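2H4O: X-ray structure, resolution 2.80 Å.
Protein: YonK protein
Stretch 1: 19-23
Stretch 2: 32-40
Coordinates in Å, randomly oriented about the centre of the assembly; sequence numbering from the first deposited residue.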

ATOM      1  N   VAL A  19      -7.571 -31.585  10.469  1.00 75.00           N
ATOM      2  CA  VAL A  19      -6.549 -31.715  11.499  1.00 73.92           C
ATOM      3  C   VAL A  19      -6.196 -30.312  11.967  1.00 72.90           C
ATOM      4  O   VAL A  19      -5.371 -30.130  12.857  1.00 72.77           O
ATOM      5  CB  VAL A  19      -5.286 -32.363  10.944  1.00 74.03           C
ATOM      6  CG1 VAL A  19      -4.455 -32.936  12.087  1.00 75.03           C
ATOM      7  CG2 VAL A  19      -5.654 -33.438   9.944  1.00 75.13           C
HETATM    8  N   MSE A  20      -6.834 -29.322  11.347  1.00 71.63           N
HETATM    9  CA  MSE A  20      -6.607 -27.919  11.659  1.00 70.00           C
HETATM   10  C   MSE A  20      -5.135 -27.500  11.586  1.00 67.57           C
HETATM   11  O   MSE A  20      -4.589 -26.915  12.524  1.00 66.03           O
HETATM   12  CB  MSE A  20      -7.177 -27.590  13.035  1.00 72.37           C
HETATM   13  CG  MSE A  20      -8.643 -27.171  13.006  1.00 74.03           C
HETATM   14 SE   MSE A  20      -8.983 -25.376  12.266  1.00 76.87          SE
HETATM   15  CE  MSE A  20      -8.876 -24.330  13.882  1.00 73.54           C
ATOM     16  N   GLU A  21      -4.508 -27.788  10.448  1.00 66.27           N
ATOM     17  CA  GLU A  21      -3.108 -27.445  10.232  1.00 66.20           C
ATOM     18  C   GLU A  21      -2.817 -26.804   8.864  1.00 64.30           C
ATOM     19  O   GLU A  21      -3.427 -27.119   7.851  1.00 62.61           O
ATOM     20  CB  GLU A  21      -2.234 -28.687  10.376  1.00 67.32           C
ATOM     21  CG  GLU A  21      -2.460 -29.461  11.662  1.00 70.53           C
ATOM     22  CD  GLU A  21      -1.538 -30.660  11.793  1.00 71.83           C
ATOM     23  OE1 GLU A  21      -1.406 -31.428  10.809  1.00 71.38           O
ATOM     24  OE2 GLU A  21      -0.953 -30.836  12.888  1.00 73.01           O
ATOM     25  N   VAL A  22      -1.876 -25.880   8.850  1.00 63.70           N
ATOM     26  CA  VAL A  22      -1.466 -25.238   7.612  1.00 62.77           C
ATOM     27  C   VAL A  22      -0.011 -25.645   7.399  1.00 61.83           C
ATOM     28  O   VAL A  22       0.824 -25.560   8.314  1.00 59.91           O
ATOM     29  CB  VAL A  22      -1.534 -23.683   7.689  1.00 61.27           C
ATOM     30  CG1 VAL A  22      -1.159 -23.086   6.343  1.00 60.11           C
ATOM     31  CG2 VAL A  22      -2.924 -23.238   8.128  1.00 62.08           C
ATOM     32  N   THR A  23       0.290 -26.075   6.183  1.00 61.86           N
ATOM     33  CA  THR A  23       1.632 -26.494   5.871  1.00 63.03           C
ATOM     34  C   THR A  23       2.170 -25.941   4.542  1.00 63.54           C
ATOM     35  O   THR A  23       1.606 -26.209   3.484  1.00 62.47           O
ATOM     36  CB  THR A  23       1.707 -28.045   5.909  1.00 62.90           C
ATOM     37  OG1 THR A  23       2.955 -28.493   5.366  1.00 62.01           O
ATOM     38  CG2 THR A  23       0.565 -28.657   5.147  1.00 62.39           C
ATOM     39  N   THR A  32       5.084 -27.332   9.065  1.00 60.29           N
ATOM     40  CA  THR A  32       3.694 -27.551   9.413  1.00 57.95           C
ATOM     41  C   THR A  32       3.377 -26.783  10.667  1.00 57.84           C
ATOM     42  O   THR A  32       4.028 -26.948  11.686  1.00 58.70           O
ATOM     43  CB  THR A  32       3.411 -29.014   9.667  1.00 56.93           C
ATOM     44  OG1 THR A  32       3.534 -29.733   8.441  1.00 54.51           O
ATOM     45  CG2 THR A  32       2.026 -29.198  10.245  1.00 56.01           C
ATOM     46  N   TYR A  33       2.375 -25.924  10.579  1.00 57.47           N
ATOM     47  CA  TYR A  33       1.979 -25.102  11.706  1.00 57.16           C
ATOM     48  C   TYR A  33       0.581 -25.562  12.091  1.00 58.04           C
ATOM     49  O   TYR A  33      -0.201 -25.956  11.233  1.00 57.23           O
ATOM     50  CB  TYR A  33       1.942 -23.616  11.281  1.00 55.61           C
ATOM     51  CG  TYR A  33       3.191 -23.112  10.578  1.00 53.17           C
ATOM     52  CD1 TYR A  33       4.322 -22.727  11.296  1.00 52.53           C
ATOM     53  CD2 TYR A  33       3.249 -23.056   9.194  1.00 51.70           C
ATOM     54  CE1 TYR A  33       5.475 -22.302  10.649  1.00 51.50           C
ATOM     55  CE2 TYR A  33       4.388 -22.635   8.542  1.00 51.11           C
ATOM     56  CZ  TYR A  33       5.495 -22.251   9.271  1.00 51.64           C
ATOM     57  OH  TYR A  33       6.600 -21.752   8.605  1.00 52.27           O
ATOM     58  N   ASP A  34       0.256 -25.541  13.374  1.00 59.39           N
ATOM     59  CA  ASP A  34      -1.084 -25.949  13.731  1.00 62.58           C
ATOM     60  C   ASP A  34      -1.881 -24.695  13.989  1.00 62.01           C
ATOM     61  O   ASP A  34      -1.652 -23.953  14.953  1.00 61.22           O
ATOM     62  CB  ASP A  34      -1.115 -26.877  14.948  1.00 65.73           C
ATOM     63  CG  ASP A  34      -0.691 -26.196  16.204  1.00 68.88           C
ATOM     64  OD1 ASP A  34      -1.537 -26.127  17.119  1.00 70.17           O
ATOM     65  OD2 ASP A  34       0.482 -25.738  16.271  1.00 72.80           O
ATOM     66  N   PHE A  35      -2.815 -24.479  13.072  1.00 61.44           N
ATOM     67  CA  PHE A  35      -3.690 -23.332  13.074  1.00 60.34           C
ATOM     68  C   PHE A  35      -4.471 -23.218  14.372  1.00 60.83           C
ATOM     69  O   PHE A  35      -4.817 -22.105  14.791  1.00 59.84           O
ATOM     70  CB  PHE A  35      -4.618 -23.443  11.877  1.00 59.51           C
ATOM     71  CG  PHE A  35      -5.220 -22.164  11.481  1.00 59.15           C
ATOM     72  CD1 PHE A  35      -4.444 -21.019  11.422  1.00 57.74           C
ATOM     73  CD2 PHE A  35      -6.566 -22.091  11.149  1.00 58.99           C
ATOM     74  CE1 PHE A  35      -4.994 -19.823  11.048  1.00 57.74           C
ATOM     75  CE2 PHE A  35      -7.130 -20.888  10.769  1.00 59.41           C
ATOM     76  CZ  PHE A  35      -6.339 -19.749  10.715  1.00 57.98           C
ATOM     77  N   LYS A  36      -4.724 -24.365  15.006  1.00 61.58           N
ATOM     78  CA  LYS A  36      -5.452 -24.415  16.272  1.00 62.83           C
ATOM     79  C   LYS A  36      -4.703 -23.619  17.359  1.00 62.17           C
ATOM     80  O   LYS A  36      -5.243 -22.693  17.964  1.00 60.26           O
ATOM     81  CB  LYS A  36      -5.634 -25.884  16.701  1.00 65.83           C
ATOM     82  CG  LYS A  36      -6.719 -26.131  17.770  1.00 68.75           C
ATOM     83  CD  LYS A  36      -6.801 -27.635  18.171  1.00 71.31           C
ATOM     84  CE  LYS A  36      -8.189 -28.063  18.787  1.00 71.52           C
ATOM     85  NZ  LYS A  36      -8.641 -27.280  19.990  1.00 72.21           N
ATOM     86  N   GLU A  37      -3.450 -23.977  17.589  1.00 62.90           N
ATOM     87  CA  GLU A  37      -2.648 -23.288  18.590  1.00 63.65           C
ATOM     88  C   GLU A  37      -2.541 -21.813  18.257  1.00 61.91           C
ATOM     89  O   GLU A  37      -2.729 -20.960  19.122  1.00 60.89           O
ATOM     90  CB  GLU A  37      -1.244 -23.883  18.663  1.00 66.20           C
ATOM     91  CG  GLU A  37      -0.739 -24.022  20.067  1.00 70.75           C
ATOM     92  CD  GLU A  37      -1.751 -24.714  20.974  1.00 74.09           C
ATOM     93  OE1 GLU A  37      -2.393 -24.008  21.792  1.00 75.42           O
ATOM     94  OE2 GLU A  37      -1.915 -25.959  20.853  1.00 75.30           O
ATOM     95  N   ILE A  38      -2.213 -21.516  17.002  1.00 61.13           N
ATOM     96  CA  ILE A  38      -2.108 -20.131  16.546  1.00 61.05           C
ATOM     97  C   ILE A  38      -3.414 -19.357  16.823  1.00 60.17           C
ATOM     98  O   ILE A  38      -3.417 -18.292  17.470  1.00 59.98           O
ATOM     99  CB  ILE A  38      -1.812 -20.081  15.023  1.00 60.81           C
ATOM    100  CG1 ILE A  38      -0.415 -20.654  14.734  1.00 60.30           C
ATOM    101  CG2 ILE A  38      -1.936 -18.650  14.521  1.00 61.34           C
ATOM    102  CD1 ILE A  38      -0.138 -20.857  13.290  1.00 57.63           C
ATOM    103  N   LEU A  39      -4.523 -19.917  16.339  1.00 58.99           N
ATOM    104  CA  LEU A  39      -5.829 -19.313  16.514  1.00 57.27           C
ATOM    105  C   LEU A  39      -6.174 -19.064  17.951  1.00 57.21           C
ATOM    106  O   LEU A  39      -6.782 -18.073  18.263  1.00 57.49           O
ATOM    107  CB  LEU A  39      -6.885 -20.198  15.876  1.00 56.41           C
ATOM    108  CG  LEU A  39      -7.832 -19.581  14.855  1.00 56.01           C
ATOM    109  CD1 LEU A  39      -7.041 -18.776  13.838  1.00 56.87           C
ATOM    110  CD2 LEU A  39      -8.609 -20.693  14.187  1.00 54.23           C
ATOM    111  N   SER A  40      -5.783 -19.965  18.837  1.00 59.06           N
ATOM    112  CA  SER A  40      -6.104 -19.810  20.250  1.00 60.99           C
ATOM    113  C   SER A  40      -5.449 -18.623  20.917  1.00 61.51           C
ATOM    114  O   SER A  40      -5.960 -18.108  21.893  1.00 62.80           O
ATOM    115  CB  SER A  40      -5.729 -21.062  21.015  1.00 61.59           C
ATOM    116  OG  SER A  40      -4.338 -21.201  21.056  1.00 65.19           O
TER

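The two stretches are held together by a short antiparallel pairing of strand 21-23 with the weakly bonded strand at about 32-34, extended by apolar contacts to the helix that follows. The strand axes approach to 4.7 Å with 158° between their N-to-C directions, and the contact buries 493 Å² in all, summed over both sides.

At the centre of the pairing, Val22 and Tyr33 satisfy each other's backbone groups. Tyr33 N donates to Val22 O at 2.8 Å in a nearly straight bond (172°), and Val22 N donates to Tyr33 O at 2.9 Å with a more bent angle of 152°. This reciprocal pair is the polar core of the contact. It also brings the two acceptors Val22 O and Tyr33 O to within 3.1 Å of each other, a proximity that accompanies the two bonds and is not itself one.

Side chains alternate across the sheet. Val22 and Tyr33 share one face and are both buried, as suits a branched aliphatic group and an aromatic ring; the Tyr33 hydroxyl, OH, finds a hydrogen-bonding partner just outside the stretches. Glu21, Thr23, Thr32 and Asp34 start out on the other, less buried face, where polar groups can be accommodated. Thr23 OG1 lies 3.4 Å from Thr32 OG1; Thr23 OG1 is hydrogen-bonded to a residue adjoining the stretches. Glu21 directs no polar bond across the interface: its OE2 is satisfied elsewhere in the structure, while its OE1 comes within 4.1 Å of the methyl Thr32 CG2.

Asp34 links the strand to the helix. Its end leads away from stretch 1, and from the N-cap position its OD1 accepts from Glu37 N at 2.9 Å, supplying an acceptor to an amide of the first helical turn; the placement of OD1 is less certain because it crowds Glu37. The backbone of Asp34 contributes as well, its O accepting a 3.2 Å bond from Ile38 N. Next in the helix, Phe35 O accepts from Leu39 N at 2.7 Å.

Beyond the strand pairing, selenomethionine Met20 has more surface covered by the opposing stretch than any other residue here. Its carbonyl O lies 3.1 Å from Phe35 N, at the start of the helix. Its long, flexible side chain carries CE to 3.7 Å from Leu39 CD2 and 4.2 Å from Phe35 CD2, while Val22 CG2 packs 4.1 Å from Phe35 CB. Phe35 thus joins Val22 and Met20 in an apolar cluster that needs no polar partners.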